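Local atomic coordinates of nitrogenase molybdenum-iron protein beta chain (Clostridium pasteurianum, PDB entry 4WES), a protein that forms, with the alpha chain, the molybdenum-iron component of nitrogenase, which reduces dinitrogen to ammonium, and shares the [8Fe-7S] cluster with that chain. Residues K7-R12 / V377-K382; I337-V342 / E384-L389. All blocks are in the same frame, centred on the assembly; numbering follows the deposited sequence. Where two conformers were deposited one is given.

Contact 1 and contact 2 lie on one side of the chain's centre, their own centres about 13 Å apart, and helix 374-383 lies between segment 7-12 and strand 337-343. Its outer side receives the N-terminal segment 7-12, while Val377, Trp380 and Ile381 pack on strand 337-343. Two measurements join the contacts directly: Trp380 O is 3.2 Å from Tyr340 OH, a probable hydrogen bond, and Val377 CG2 is 3.4 Å from Val342 CG2. Along the chain the order is 7-12, 337-342, 377-382, 384-389, so the pairs interleave, and the chain leaves helix 374-383 and passes through 384-387 into strand 388-391. The chain's beginning is thereby layered onto a helix that covers the five-stranded parallel sheet holding strands 337-343 and 388-391.

Contact 1 (K7-R12 / V377-K382); sequences KEIVER and VHQWIK
Gln379 meets the backbone of the 7-12 segment with both ends of its amide. Its OE1 accepts Val10 N at 3.3 Å in a nearly straight bond (N-H...O 172°), with the donor tilted 24° from the carbonyl plane. On the other branch NE2 has its stronger partner in Pro6 O, just ahead of the segment, and makes a weak bond to Glu8 O at 3.0 Å. CG lies anti to the carbonyl carbon (chi1 -64°), and the amide bonds backbone atoms of Glu8 and Val10. Water 1 accepts from Arg12 NE and lies within bonding distance of Val10 O and of Gln379 OE1, 2.8 Å from the latter.

Lys7 contributes methylenes: its extended chain carries CE to 3.6 Å from Lys382 O near the helix end. Ile9 makes two apolar contacts, with CG1 4.0 Å from Gln379 CB and CD1 3.9 Å from Trp380 CD1; the side chains of Ile9 and Trp380 cross at about a right angle.

The contact lays the N-terminal loop, ahead of strand 16-17, on helix 374-383. Arg12 adds salt bridges to Asp373 and Asp376, Val10 packs on Met133 of the alpha chain, and the helix rests on strand 337-343 and helix 396-402.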
ATOM      1  N   LYS B   7       0.384 -30.276  -5.320  1.00 13.86           N
ATOM      2  CA  LYS B   7      -0.618 -29.878  -6.291  1.00 14.38           C
ATOM      3  C   LYS B   7      -1.825 -30.823  -6.298  1.00 14.26           C
ATOM      4  O   LYS B   7      -2.940 -30.411  -6.494  1.00 15.64           O
ATOM      5  CB  LYS B   7       0.036 -29.857  -7.670  1.00 15.80           C
ATOM      6  CG  LYS B   7      -0.873 -29.401  -8.792  1.00 17.14           C
ATOM      7  CD  LYS B   7      -0.143 -29.309 -10.104  1.00 18.65           C
ATOM      8  CE  LYS B   7      -1.110 -28.937 -11.219  1.00 22.86           C
ATOM      9  NZ  LYS B   7      -0.439 -28.911 -12.538  1.00 36.47           N
ATOM     10  N   GLU B   8      -1.576 -32.116  -6.120  1.00 14.18           N
ATOM     11  CA  GLU B   8      -2.656 -33.099  -6.205  1.00 14.95           C
ATOM     12  C   GLU B   8      -3.600 -32.971  -5.008  1.00 13.84           C
ATOM     13  O   GLU B   8      -3.205 -33.132  -3.850  1.00 14.64           O
ATOM     14  CB  GLU B   8      -2.065 -34.497  -6.316  1.00 18.43           C
ATOM     15  CG  GLU B   8      -1.108 -34.692  -7.493  1.00 29.80           C
ATOM     16  CD  GLU B   8       0.246 -33.918  -7.523  1.00 46.30           C
ATOM     17  OE1 GLU B   8       0.890 -33.611  -6.441  1.00 24.28           O
ATOM     18  OE2 GLU B   8       0.700 -33.672  -8.701  1.00 37.52           O
ATOM     19  N   ILE B   9      -4.839 -32.638  -5.296  1.00 16.38           N
ATOM     20  CA  ILE B   9      -5.783 -32.220  -4.278  1.00 17.54           C
ATOM     21  C   ILE B   9      -6.192 -33.415  -3.454  1.00 18.38           C
ATOM     22  O   ILE B   9      -6.438 -34.509  -3.991  1.00 19.13           O
ATOM     23  CB  ILE B   9      -6.998 -31.499  -4.888  1.00 19.27           C
ATOM     24  CG1 ILE B   9      -6.639 -30.061  -5.356  1.00 20.59           C
ATOM     25  CG2 ILE B   9      -8.134 -31.425  -3.887  1.00 22.62           C
ATOM     26  CD1 ILE B   9      -7.602 -29.526  -6.397  1.00 25.66           C
ATOM     27  N   VAL B  10      -6.220 -33.228  -2.140  1.00 17.05           N
ATOM     28  CA  VAL B  10      -6.672 -34.257  -1.206  1.00 19.33           C
ATOM     29  C   VAL B  10      -7.923 -33.738  -0.555  1.00 16.08           C
ATOM     30  O   VAL B  10      -7.972 -32.587  -0.054  1.00 18.67           O
ATOM     31  CB  VAL B  10      -5.619 -34.576  -0.111  1.00 18.78           C
ATOM     32  CG1 VAL B  10      -6.121 -35.653   0.853  1.00 19.71           C
ATOM     33  CG2 VAL B  10      -4.277 -34.963  -0.732  1.00 21.87           C
ATOM     34  N   GLU B  11      -8.930 -34.573  -0.529  1.00 14.32           N
ATOM     35  CA  GLU B  11     -10.136 -34.255   0.224  1.00 17.31           C
ATOM     36  C   GLU B  11      -9.991 -34.849   1.639  1.00 16.15           C
ATOM     37  O   GLU B  11     -10.417 -36.003   1.896  1.00 16.49           O
ATOM     38  CB  GLU B  11     -11.374 -34.800  -0.475  1.00 20.38           C
ATOM     39  CG  GLU B  11     -11.609 -34.237  -1.859  1.00 31.15           C
ATOM     40  CD  GLU B  11     -11.798 -32.752  -1.831  1.00 98.17           C
ATOM     41  OE1 GLU B  11     -12.379 -32.268  -0.835  1.00127.37           O
ATOM     42  OE2 GLU B  11     -11.360 -32.082  -2.796  1.00125.75           O
ATOM     43  N   ARG B  12      -9.394 -34.081   2.523  1.00 14.05           N
ATOM     44  CA  ARG B  12      -9.190 -34.556   3.869  1.00 13.60           C
ATOM     45  C   ARG B  12     -10.521 -34.652   4.578  1.00 14.41           C
ATOM     46  O   ARG B  12     -11.415 -33.824   4.352  1.00 16.84           O
ATOM     47  CB  ARG B  12      -8.271 -33.594   4.663  1.00 12.65           C
ATOM     48  CG  ARG B  12      -6.847 -33.683   4.241  1.00 12.49           C
ATOM     49  CD  ARG B  12      -6.036 -32.515   4.746  1.00 11.23           C
ATOM     50  NE  ARG B  12      -6.296 -31.311   3.957  1.00 11.12           N
ATOM     51  CZ  ARG B  12      -6.734 -30.144   4.421  1.00  9.96           C
ATOM     52  NH1 ARG B  12      -6.953 -29.940   5.719  1.00  9.88           N
ATOM     53  NH2 ARG B  12      -6.933 -29.166   3.566  1.00 10.15           N
ATOM     54  N   VAL B 377      -7.074 -23.867  -0.153  1.00  9.33           N
ATOM     55  CA  VAL B 377      -7.039 -22.830  -1.151  1.00  9.34           C
ATOM     56  C   VAL B 377      -5.694 -22.853  -1.875  1.00  8.91           C
ATOM     57  O   VAL B 377      -5.627 -22.597  -3.082  1.00  9.82           O
ATOM     58  CB  VAL B 377      -7.397 -21.463  -0.573  1.00  9.91           C
ATOM     59  CG1 VAL B 377      -7.293 -20.387  -1.653  1.00 13.36           C
ATOM     60  CG2 VAL B 377      -8.823 -21.487  -0.073  1.00 11.97           C
ATOM     61  N   HIS B 378      -4.614 -23.084  -1.128  1.00  8.44           N
ATOM     62  CA  HIS B 378      -3.315 -23.175  -1.785  1.00  8.98           C
ATOM     63  C   HIS B 378      -3.320 -24.278  -2.846  1.00  9.34           C
ATOM     64  O   HIS B 378      -2.843 -24.082  -3.972  1.00  9.90           O
ATOM     65  CB  HIS B 378      -2.213 -23.352  -0.759  1.00  8.55           C
ATOM     66  CG  HIS B 378      -0.852 -23.188  -1.343  1.00  9.04           C
ATOM     67  ND1 HIS B 378       0.272 -23.528  -0.640  1.00  9.64           N
ATOM     68  CD2 HIS B 378      -0.437 -22.694  -2.540  1.00  9.36           C
ATOM     69  CE1 HIS B 378       1.328 -23.271  -1.393  1.00  9.69           C
ATOM     70  NE2 HIS B 378       0.919 -22.740  -2.546  1.00  9.88           N
ATOM     71  N   GLN B 379      -3.823 -25.452  -2.484  1.00  9.23           N
ATOM     72  CA  GLN B 379      -3.902 -26.542  -3.472  1.00  9.52           C
ATOM     73  C   GLN B 379      -4.689 -26.116  -4.703  1.00  9.81           C
ATOM     74  O   GLN B 379      -4.289 -26.417  -5.848  1.00 11.03           O
ATOM     75  CB  GLN B 379      -4.516 -27.806  -2.891  1.00 10.35           C
ATOM     76  CG  GLN B 379      -3.685 -28.431  -1.783  1.00 11.21           C
ATOM     77  CD  GLN B 379      -3.983 -29.933  -1.664  1.00 11.80           C
ATOM     78  OE1 GLN B 379      -5.043 -30.336  -1.211  1.00 14.57           O
ATOM     79  NE2 GLN B 379      -3.060 -30.729  -2.139  1.00 12.98           N
ATOM     80  N   TRP B 380      -5.820 -25.450  -4.511  1.00 10.08           N
ATOM     81  CA  TRP B 380      -6.603 -25.005  -5.655  1.00  9.60           C
ATOM     82  C   TRP B 380      -5.805 -24.052  -6.539  1.00 10.15           C
ATOM     83  O   TRP B 380      -5.854 -24.172  -7.768  1.00 10.97           O
ATOM     84  CB  TRP B 380      -7.896 -24.338  -5.194  1.00 10.75           C
ATOM     85  CG  TRP B 380      -8.768 -25.198  -4.352  1.00 11.69           C
ATOM     86  CD1 TRP B 380      -8.696 -26.565  -4.156  1.00 13.36           C
ATOM     87  CD2 TRP B 380      -9.862 -24.748  -3.575  1.00 11.99           C
ATOM     88  NE1 TRP B 380      -9.677 -26.970  -3.286  1.00 15.89           N
ATOM     89  CE2 TRP B 380     -10.396 -25.866  -2.908  1.00 14.47           C
ATOM     90  CE3 TRP B 380     -10.438 -23.490  -3.371  1.00 12.60           C
ATOM     91  CZ2 TRP B 380     -11.498 -25.762  -2.068  1.00 18.67           C
ATOM     92  CZ3 TRP B 380     -11.520 -23.391  -2.538  1.00 15.24           C
ATOM     93  CH2 TRP B 380     -12.040 -24.519  -1.906  1.00 16.89           C
ATOM     94  N   ILE B 381      -5.094 -23.119  -5.909  1.00  9.76           N
ATOM     95  CA  ILE B 381      -4.283 -22.159  -6.647  1.00  9.25           C
ATOM     96  C   ILE B 381      -3.217 -22.844  -7.480  1.00 10.60           C
ATOM     97  O   ILE B 381      -2.928 -22.426  -8.590  1.00 10.90           O
ATOM     98  CB  ILE B 381      -3.697 -21.123  -5.683  1.00  9.75           C
ATOM     99  CG1 ILE B 381      -4.806 -20.183  -5.205  1.00  9.92           C
ATOM    100  CG2 ILE B 381      -2.569 -20.346  -6.307  1.00 10.67           C
ATOM    101  CD1 ILE B 381      -4.425 -19.326  -4.007  1.00 10.09           C
ATOM    102  N   LYS B 382      -2.641 -23.925  -6.940  1.00 10.15           N
ATOM    103  CA  LYS B 382      -1.643 -24.659  -7.714  0.50 10.75           C
ATOM    104  C   LYS B 382      -2.202 -25.307  -8.980  1.00 12.46           C
ATOM    105  O   LYS B 382      -1.449 -25.602  -9.920  1.00 15.59           O
ATOM    106  CB  LYS B 382      -0.991 -25.747  -6.856  0.50 11.81           C
ATOM    107  CG  LYS B 382      -0.118 -25.207  -5.743  0.50 12.55           C
ATOM    108  CD  LYS B 382       0.393 -26.336  -4.866  0.50 12.81           C
ATOM    109  CE  LYS B 382       1.377 -25.804  -3.857  0.50 15.15           C
ATOM    110  NZ  LYS B 382       2.580 -25.227  -4.531  0.50 21.26           N
TER
HETATM  111  O   HOH W   1      -6.262 -30.949   1.188  1.00 14.72           O
HETATM  112  O   HOH W   2     -10.416 -29.535  -2.377  1.00 28.46           O

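Contact 2 (I337-V342 / E384-L389)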
ATOM      1  N   ILE B 337     -13.798 -11.545 -10.338  1.00  9.94           N
ATOM      2  CA  ILE B 337     -14.337 -12.877 -10.179  1.00 10.30           C
ATOM      3  C   ILE B 337     -13.938 -13.465  -8.834  1.00 10.11           C
ATOM      4  O   ILE B 337     -12.754 -13.700  -8.604  1.00 10.95           O
ATOM      5  CB  ILE B 337     -13.820 -13.815 -11.307  1.00 11.34           C
ATOM      6  CG1 ILE B 337     -14.268 -13.314 -12.672  1.00 13.61           C
ATOM      7  CG2 ILE B 337     -14.277 -15.248 -11.089  1.00 12.54           C
ATOM      8  CD1 ILE B 337     -13.523 -13.932 -13.834  1.00 17.80           C
ATOM      9  N   PRO B 338     -14.909 -13.777  -7.964  1.00 10.08           N
ATOM     10  CA  PRO B 338     -14.594 -14.583  -6.782  1.00 10.01           C
ATOM     11  C   PRO B 338     -14.382 -16.007  -7.242  1.00 10.00           C
ATOM     12  O   PRO B 338     -15.346 -16.716  -7.560  1.00 11.87           O
ATOM     13  CB  PRO B 338     -15.842 -14.420  -5.886  1.00 10.31           C
ATOM     14  CG  PRO B 338     -16.649 -13.302  -6.491  1.00 11.00           C
ATOM     15  CD  PRO B 338     -16.323 -13.372  -7.971  1.00 10.73           C
ATOM     16  N   LYS B 339     -13.116 -16.392  -7.347  1.00 10.00           N
ATOM     17  CA  LYS B 339     -12.709 -17.663  -7.930  1.00 10.10           C
ATOM     18  C   LYS B 339     -12.688 -18.763  -6.883  1.00  9.62           C
ATOM     19  O   LYS B 339     -13.197 -19.857  -7.125  1.00 10.28           O
ATOM     20  CB  LYS B 339     -11.358 -17.484  -8.601  1.00 11.45           C
ATOM     21  CG  LYS B 339     -10.765 -18.745  -9.173  1.00 12.81           C
ATOM     22  CD  LYS B 339     -11.630 -19.338 -10.235  1.00 15.11           C
ATOM     23  CE  LYS B 339     -10.854 -20.445 -10.934  1.00 19.05           C
ATOM     24  NZ  LYS B 339     -11.677 -20.951 -12.051  1.00 22.61           N
ATOM     25  N   TYR B 340     -12.054 -18.479  -5.753  1.00  9.34           N
ATOM     26  CA  TYR B 340     -11.959 -19.420  -4.615  1.00  9.64           C
ATOM     27  C   TYR B 340     -12.448 -18.642  -3.421  1.00  8.97           C
ATOM     28  O   TYR B 340     -11.926 -17.580  -3.130  1.00 10.52           O
ATOM     29  CB  TYR B 340     -10.536 -19.912  -4.379  1.00  9.51           C
ATOM     30  CG  TYR B 340      -9.897 -20.573  -5.577  1.00  9.67           C
ATOM     31  CD1 TYR B 340     -10.590 -21.489  -6.370  1.00 10.27           C
ATOM     32  CD2 TYR B 340      -8.596 -20.279  -5.959  1.00  9.91           C
ATOM     33  CE1 TYR B 340     -10.011 -22.059  -7.481  1.00 10.63           C
ATOM     34  CE2 TYR B 340      -8.004 -20.869  -7.061  1.00  9.94           C
ATOM     35  CZ  TYR B 340      -8.726 -21.767  -7.807  1.00 10.18           C
ATOM     36  OH  TYR B 340      -8.181 -22.347  -8.935  1.00 11.91           O
ATOM     37  N   VAL B 341     -13.452 -19.169  -2.721  1.00  9.09           N
ATOM     38  CA  VAL B 341     -14.147 -18.423  -1.659  1.00  9.17           C
ATOM     39  C   VAL B 341     -14.348 -19.381  -0.489  1.00  9.21           C
ATOM     40  O   VAL B 341     -15.120 -20.335  -0.606  1.00 10.67           O
ATOM     41  CB  VAL B 341     -15.479 -17.843  -2.139  1.00  9.76           C
ATOM     42  CG1 VAL B 341     -15.982 -16.843  -1.116  1.00 12.29           C
ATOM     43  CG2 VAL B 341     -15.372 -17.179  -3.500  1.00 11.73           C
ATOM     44  N   VAL B 342     -13.671 -19.111   0.631  1.00  9.27           N
ATOM     45  CA  VAL B 342     -13.637 -20.040   1.750  1.00  8.75           C
ATOM     46  C   VAL B 342     -13.863 -19.368   3.077  1.00  9.02           C
ATOM     47  O   VAL B 342     -13.323 -18.286   3.339  1.00  9.71           O
ATOM     48  CB  VAL B 342     -12.287 -20.800   1.761  1.00  9.79           C
ATOM     49  CG1 VAL B 342     -12.099 -21.629   3.020  1.00 11.71           C
ATOM     50  CG2 VAL B 342     -12.201 -21.686   0.535  1.00 12.63           C
ATOM     51  N   GLU B 384      -5.139 -23.936 -10.626  1.00 11.43           N
ATOM     52  CA  GLU B 384      -5.481 -22.810 -11.496  1.00 11.58           C
ATOM     53  C   GLU B 384      -5.213 -21.534 -10.680  1.00 10.37           C
ATOM     54  O   GLU B 384      -5.802 -21.335  -9.609  1.00 10.81           O
ATOM     55  CB  GLU B 384      -6.940 -22.854 -11.957  1.00 12.80           C
ATOM     56  CG  GLU B 384      -7.273 -21.674 -12.857  1.00 16.66           C
ATOM     57  CD  GLU B 384      -8.722 -21.602 -13.283  1.00 22.09           C
ATOM     58  OE1 GLU B 384      -9.504 -22.556 -12.984  1.00 21.61           O
ATOM     59  OE2 GLU B 384      -9.109 -20.557 -13.891  1.00 24.53           O
ATOM     60  N   GLY B 385      -4.298 -20.717 -11.169  1.00 10.56           N
ATOM     61  CA  GLY B 385      -3.859 -19.553 -10.448  1.00 10.73           C
ATOM     62  C   GLY B 385      -4.902 -18.459 -10.359  1.00 10.99           C
ATOM     63  O   GLY B 385      -5.895 -18.454 -11.062  1.00 12.09           O
ATOM     64  N   VAL B 386      -4.579 -17.462  -9.534  1.00 10.36           N
ATOM     65  CA  VAL B 386      -5.414 -16.277  -9.355  1.00 10.23           C
ATOM     66  C   VAL B 386      -4.592 -15.019  -9.477  1.00 10.09           C
ATOM     67  O   VAL B 386      -3.366 -15.064  -9.542  1.00 10.87           O
ATOM     68  CB  VAL B 386      -6.158 -16.296  -8.004  1.00 10.25           C
ATOM     69  CG1 VAL B 386      -7.109 -17.490  -7.920  1.00 11.57           C
ATOM     70  CG2 VAL B 386      -5.190 -16.312  -6.832  1.00 10.69           C
ATOM     71  N   ASP B 387      -5.292 -13.897  -9.579  1.00  8.72           N
ATOM     72  CA  ASP B 387      -4.699 -12.585  -9.756  1.00  9.30           C
ATOM     73  C   ASP B 387      -4.604 -11.740  -8.473  1.00  8.72           C
ATOM     74  O   ASP B 387      -3.963 -10.700  -8.460  1.00  9.60           O
ATOM     75  CB  ASP B 387      -5.495 -11.806 -10.805  1.00  9.39           C
ATOM     76  CG  ASP B 387      -5.583 -12.523 -12.113  1.00 10.43           C
ATOM     77  OD1 ASP B 387      -4.493 -12.846 -12.668  1.00 13.65           O
ATOM     78  OD2 ASP B 387      -6.692 -12.814 -12.603  1.00 11.35           O
ATOM     79  N   LEU B 388      -5.250 -12.222  -7.410  1.00  8.55           N
ATOM     80  CA  LEU B 388      -5.409 -11.442  -6.192  1.00  8.47           C
ATOM     81  C   LEU B 388      -5.819 -12.408  -5.079  1.00  7.81           C
ATOM     82  O   LEU B 388      -6.613 -13.301  -5.296  1.00  8.70           O
ATOM     83  CB  LEU B 388      -6.507 -10.384  -6.383  1.00  9.23           C
ATOM     84  CG  LEU B 388      -6.782  -9.390  -5.237  1.00  9.33           C
ATOM     85  CD1 LEU B 388      -5.595  -8.463  -5.030  1.00 10.73           C
ATOM     86  CD2 LEU B 388      -8.052  -8.590  -5.520  1.00 10.29           C
ATOM     87  N   LEU B 389      -5.256 -12.165  -3.903  1.00  8.01           N
ATOM     88  CA  LEU B 389      -5.572 -12.923  -2.683  1.00  8.31           C
ATOM     89  C   LEU B 389      -5.960 -11.942  -1.611  1.00  7.92           C
ATOM     90  O   LEU B 389      -5.215 -10.994  -1.348  1.00  8.89           O
ATOM     91  CB  LEU B 389      -4.364 -13.740  -2.236  1.00  8.89           C
ATOM     92  CG  LEU B 389      -4.465 -14.502  -0.924  1.00  9.20           C
ATOM     93  CD1 LEU B 389      -5.542 -15.552  -0.916  1.00 10.56           C
ATOM     94  CD2 LEU B 389      -3.151 -15.128  -0.548  1.00 11.22           C
TER
HETATM   95  O   HOH W   3     -10.090 -24.462 -10.879  1.00 35.90           O
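In the five-stranded parallel sheet of a Rossmann-like alpha/beta domain, strands 337-343 and 388-391 both flank strand 314-318, and in this contact Lys339 and Tyr340 of strand 337-343 meet the loop leading into 388-391. Two polar bonds converge on Glu384. Lys339 NZ forms a salt bridge with Glu384 OE1 at 2.9 Å, approaching from above the carboxylate plane, 43° out of it. The lysine chain bends at chi2 (61°), where it places CD, and crosses the glutamate side chain at about a right angle. Gly365 O also accepts from this ammonium, while Glu384 OE2 pairs with Lys314, so the carboxylate is shared between two lysines.

The second bond runs from Tyr340 OH to Glu384 O at 2.7 Å. That oxygen lies at the ring edge, in its plane, and the ring stands 85° from the carboxylate plane. Water 3 donates to Glu384 OE1 at 2.9 Å and makes only a weak, 3.4 Å bond to Tyr340 OH. Val386 CG1 touches Tyr340 CE2 at 3.6 Å. Lys339 CG sits over the centre of one Tyr340 ring face, 3.7 Å above its plane.

Tyr340 marks the corner where strand 337-343 is broken. Its ring packs on Ile381 and meets Trp380 of helix 374-383, whereas Val341 and Pro338 pack on helix 321-333.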